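Hypothetical 27.5 kDa protein in SPX19-GCR2 intergenic region (Saccharomyces cerevisiae, PDB 1JZT) catalyses the epimerization of the R and S forms of NAD(P)HX, the hydrated, damaged form of NAD(P)H, so that both epimers can be repaired. Local coordinates at residues P67-N70 against G71-L75; T99-Y102 against K103-H107. All coordinates share one frame; numbering follows the deposited sequence.

Contact 1. Residues P67-N70 against G71-L75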
loop_
_atom_site.group_PDB
_atom_site.type_symbol
_atom_site.label_atom_id
_atom_site.label_comp_id
_atom_site.label_asym_id
_atom_site.label_seq_id
_atom_site.Cartn_x
_atom_site.Cartn_y
_atom_site.Cartn_z
ATOM N N PRO A 67 10.430 4.887 -3.559
ATOM C CA PRO A 67 10.741 5.828 -4.638
ATOM C C PRO A 67 9.951 5.668 -5.936
ATOM O O PRO A 67 10.167 6.421 -6.885
ATOM C CB PRO A 67 12.232 5.607 -4.841
ATOM C CG PRO A 67 12.336 4.116 -4.702
ATOM C CD PRO A 67 11.423 3.794 -3.514
ATOM N N GLY A 68 9.045 4.694 -5.992
ATOM C CA GLY A 68 8.287 4.503 -7.213
ATOM C C GLY A 68 6.781 4.574 -7.039
ATOM O O GLY A 68 6.272 5.248 -6.146
ATOM N N ASN A 69 6.080 3.861 -7.914
ATOM C CA ASN A 69 4.622 3.787 -7.938
ATOM C C ASN A 69 3.997 3.419 -6.584
ATOM O O ASN A 69 3.011 4.026 -6.163
ATOM C CB ASN A 69 4.200 2.748 -8.983
ATOM C CG ASN A 69 2.698 2.597 -9.085
ATOM O OD1 ASN A 69 2.015 3.489 -9.582
ATOM N ND2 ASN A 69 2.173 1.462 -8.616
ATOM N N ASN A 70 4.557 2.407 -5.921
ATOM C CA ASN A 70 4.037 1.959 -4.634
ATOM C C ASN A 70 4.052 3.132 -3.655
ATOM O O ASN A 70 3.072 3.373 -2.946
ATOM C CB ASN A 70 4.872 0.789 -4.095
ATOM C CG ASN A 70 4.060 -0.151 -3.199
ATOM O OD1 ASN A 70 2.993 -0.637 -3.594
ATOM N ND2 ASN A 70 4.571 -0.427 -2.006
ATOM N N GLY A 71 5.161 3.868 -3.627
ATOM C CA GLY A 71 5.270 5.011 -2.742
ATOM C C GLY A 71 4.231 6.067 -3.081
ATOM O O GLY A 71 3.666 6.695 -2.188
ATOM N N GLY A 72 3.977 6.260 -4.373
ATOM C CA GLY A 72 2.993 7.244 -4.791
ATOM C C GLY A 72 1.627 6.907 -4.218
ATOM O O GLY A 72 0.909 7.792 -3.739
ATOM N N ASP A 73 1.263 5.625 -4.270
ATOM C CA ASP A 73 -0.019 5.174 -3.733
ATOM C C ASP A 73 -0.067 5.521 -2.245
ATOM O O ASP A 73 -1.113 5.887 -1.714
ATOM C CB ASP A 73 -0.191 3.654 -3.906
ATOM C CG ASP A 73 -0.402 3.235 -5.360
ATOM O OD1 ASP A 73 -0.626 4.101 -6.225
ATOM O OD2 ASP A 73 -0.346 2.022 -5.636
ATOM N N GLY A 74 1.077 5.404 -1.579
ATOM C CA GLY A 74 1.140 5.721 -0.163
ATOM C C GLY A 74 0.926 7.198 0.122
ATOM O O GLY A 74 0.296 7.556 1.123
ATOM N N LEU A 75 1.456 8.060 -0.741
ATOM C CA LEU A 75 1.306 9.505 -0.565
ATOM C C LEU A 75 -0.174 9.891 -0.639
ATOM O O LEU A 75 -0.634 10.764 0.104
ATOM C CB LEU A 75 2.104 10.263 -1.637
ATOM C CG LEU A 75 3.615 9.999 -1.664
ATOM C CD1 LEU A 75 4.298 10.856 -2.740
ATOM C CD2 LEU A 75 4.194 10.299 -0.297
HETATM O O HOH W 1 7.779 2.680 -4.675
HETATM O O HOH W 2 -0.935 2.952 -9.025
HETATM O O HOH W 3 1.445 -0.070 -5.742
#
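Three successive i-to-i+4 hydrogen bonds join Gly68-Asn70 to Gly72-Gly74 in the first turn of helix 69-83: Gly72 N to Gly68 O, Asp73 N to Asn69 O and Gly74 N to Asn70 O, at 3.0 to 3.2 Å. Gly68 is the N-cap residue, and a water accepts from both Gly68 N (2.7 Å) and Gly71 N (3.1 Å). Side chains meet mainly through solvent. The Asp73 carboxylate stands with its plane 77° from the Asn69 amide, and ND2 of Asn69 stays 3.9 Å from OD2 of Asp73. Asp73 CG lies beside its own backbone N (chi1 -71°), leaving the carboxylate near the first turn. One water donates to Asn69 OD1 and Asp73 OD1; another to Asn70 OD1 (2.7 Å) and Asp73 OD2 (2.8 Å), so each carboxylate oxygen is linked through its own water to a different asparagine. Asn69 to Asp73 are predicted to bind (6S)-NADPHX and Asn70 also potassium, consistent with a glycine-rich, Rossmann-type turn between strand and helix. Asn70 reaches Asp173 of the predicted substrate site, Asn69 and Asp73 lie against Met32 of helix 28-46, and Leu75 packs on helix 100-111, within the beta-alpha-beta unit of strands 60-65 and 88-91.

Contact 2. Residues T99-Y102 against K103-H107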
loop_
_atom_site.group_PDB
_atom_site.type_symbol
_atom_site.label_atom_id
_atom_site.label_comp_id
_atom_site.label_asym_id
_atom_site.label_seq_id
_atom_site.Cartn_x
_atom_site.Cartn_y
_atom_site.Cartn_z
ATOM N N THR A 99 9.913 12.755 -11.497
ATOM C CA THR A 99 8.488 12.457 -11.614
ATOM C C THR A 99 7.690 13.606 -11.003
ATOM O O THR A 99 7.650 13.769 -9.783
ATOM C CB THR A 99 8.132 11.152 -10.875
ATOM O OG1 THR A 99 9.012 10.107 -11.304
ATOM C CG2 THR A 99 6.692 10.744 -11.168
ATOM N N GLU A 100 7.054 14.397 -11.860
ATOM C CA GLU A 100 6.279 15.548 -11.419
ATOM C C GLU A 100 5.122 15.252 -10.473
ATOM O O GLU A 100 4.945 15.940 -9.467
ATOM C CB GLU A 100 5.742 16.309 -12.630
ATOM C CG GLU A 100 6.509 17.574 -12.929
ATOM C CD GLU A 100 6.522 18.523 -11.746
ATOM O OE1 GLU A 100 5.425 18.944 -11.312
ATOM O OE2 GLU A 100 7.625 18.843 -11.246
ATOM N N PHE A 101 4.332 14.237 -10.795
ATOM C CA PHE A 101 3.183 13.901 -9.970
ATOM C C PHE A 101 3.540 13.588 -8.518
ATOM O O PHE A 101 2.791 13.935 -7.606
ATOM C CB PHE A 101 2.399 12.743 -10.598
ATOM C CG PHE A 101 1.064 12.507 -9.954
ATOM C CD1 PHE A 101 0.190 13.569 -9.728
ATOM C CD2 PHE A 101 0.694 11.234 -9.536
ATOM C CE1 PHE A 101 -1.032 13.366 -9.088
ATOM C CE2 PHE A 101 -0.524 11.020 -8.895
ATOM C CZ PHE A 101 -1.387 12.090 -8.671
ATOM N N TYR A 102 4.685 12.947 -8.290
ATOM C CA TYR A 102 5.090 12.632 -6.921
ATOM C C TYR A 102 5.316 13.918 -6.135
ATOM O O TYR A 102 4.973 14.001 -4.957
ATOM C CB TYR A 102 6.381 11.800 -6.896
ATOM C CG TYR A 102 6.274 10.433 -7.538
ATOM C CD1 TYR A 102 5.032 9.875 -7.857
ATOM C CD2 TYR A 102 7.419 9.691 -7.818
ATOM C CE1 TYR A 102 4.941 8.612 -8.440
ATOM C CE2 TYR A 102 7.340 8.433 -8.396
ATOM C CZ TYR A 102 6.103 7.897 -8.706
ATOM O OH TYR A 102 6.033 6.652 -9.282
ATOM N N LYS A 103 5.903 14.919 -6.788
ATOM C CA LYS A 103 6.174 16.200 -6.137
ATOM C C LYS A 103 4.853 16.876 -5.786
ATOM O O LYS A 103 4.709 17.488 -4.722
ATOM C CB LYS A 103 6.979 17.119 -7.065
ATOM C CG LYS A 103 8.291 16.541 -7.598
ATOM C CD LYS A 103 8.855 17.437 -8.704
ATOM C CE LYS A 103 10.137 16.886 -9.336
ATOM N NZ LYS A 103 11.313 16.952 -8.421
ATOM N N GLN A 104 3.891 16.777 -6.698
ATOM C CA GLN A 104 2.583 17.383 -6.483
ATOM C C GLN A 104 1.865 16.687 -5.329
ATOM O O GLN A 104 1.188 17.340 -4.525
ATOM C CB GLN A 104 1.744 17.295 -7.758
ATOM C CG GLN A 104 2.304 18.093 -8.931
ATOM C CD GLN A 104 1.523 17.858 -10.212
ATOM O OE1 GLN A 104 1.334 16.713 -10.635
ATOM N NE2 GLN A 104 1.073 18.939 -10.843
ATOM N N LEU A 105 2.022 15.366 -5.239
ATOM C CA LEU A 105 1.384 14.606 -4.163
ATOM C C LEU A 105 1.949 15.041 -2.807
ATOM O O LEU A 105 1.236 15.041 -1.799
ATOM C CB LEU A 105 1.577 13.095 -4.381
ATOM C CG LEU A 105 0.707 12.460 -5.486
ATOM C CD1 LEU A 105 1.107 11.014 -5.718
ATOM C CD2 LEU A 105 -0.763 12.554 -5.098
ATOM N N VAL A 106 3.224 15.432 -2.790
ATOM C CA VAL A 106 3.857 15.895 -1.556
ATOM C C VAL A 106 3.313 17.268 -1.177
ATOM O O VAL A 106 3.064 17.547 -0.003
ATOM C CB VAL A 106 5.397 15.957 -1.699
ATOM C CG1 VAL A 106 6.023 16.637 -0.475
ATOM C CG2 VAL A 106 5.949 14.548 -1.838
ATOM N N HIS A 107 3.123 18.131 -2.169
ATOM C CA HIS A 107 2.572 19.451 -1.891
ATOM C C HIS A 107 1.163 19.288 -1.323
ATOM O O HIS A 107 0.751 20.036 -0.441
ATOM C CB HIS A 107 2.541 20.302 -3.163
ATOM C CG HIS A 107 3.893 20.770 -3.609
ATOM N ND1 HIS A 107 4.077 21.545 -4.731
ATOM C CD2 HIS A 107 5.124 20.585 -3.074
ATOM C CE1 HIS A 107 5.363 21.819 -4.872
ATOM N NE2 HIS A 107 6.019 21.248 -3.879
#
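Phe101 and Leu105, four residues apart on helix 100-111, make the apolar contact here. Leu105 CG sits 3.9 Å from the centroid of the Phe101 ring and 15° off its normal, a CH-pi contact over one face, while CD1 of Leu105 approaches CE2 of Phe101 at 3.6 Å. The same ring meets Gln104 at its edge: OE1 of Gln104 lies in the ring plane, 3.5 Å from Phe101 CD1, with the amide turned 85° from the ring. The first torsion of Phe101 sets CG opposite the backbone N (chi1 -169°), and the ring lies alongside the next turn, where its face can meet Leu105 and its edge Gln104. A separate packing pair lies within the first segment, where CG2 of Thr99 rests 3.4 Å above the Tyr102 ring, over its centre.

Backbone bonds fix the spacing of these groups. Gln104 N donates to Glu100 O, Leu105 N to Phe101 O (2.9 Å) and Val106 N to Tyr102 O, the regular pattern of an alpha-helix just after its N-cap residue, Thr99, whose side chain makes no capping bond. This helix connects strand 88-91 to strand 116-117 in a beta-alpha-beta unit of the Rossmann-like fold. At its first turn Glu100 and Lys103 cross at about a right angle: OE2 of Glu100 touches the aliphatic CD of Lys103 at 3.2 Å, yet remains 5.0 Å from NZ, so the charged atoms are not in contact, though their opposite charges may still attract. Lys103 also touches Glu97 in the preceding loop.

Farther out, Met32 of helix 28-46 touches Phe101, Tyr102 and Leu105. Leu105 also packs on Val76 and Arg79 of helix 69-83, and Tyr92 meets both Tyr102 and Val106.

In the fold
Along the chain the two contacts are in series: strand 60-65 leads into contact 1 at the start of helix 69-83, strand 88-91 follows, and contact 2 then opens helix 100-111. Each closes only a local helical turn, and neither encloses or crosses the other. In space their centres are 10 Å apart and the two helix starts touch. The Tyr102 hydroxyl packs at the 67-70 turn, with OH 3.1 Å from Asn69 N, and Leu105 CD1 lies 3.8 Å from Gly72 O. These approaches join successive crossover helices of the parallel part of the sheet, bringing 99-107 against the predicted substrate-binding turn.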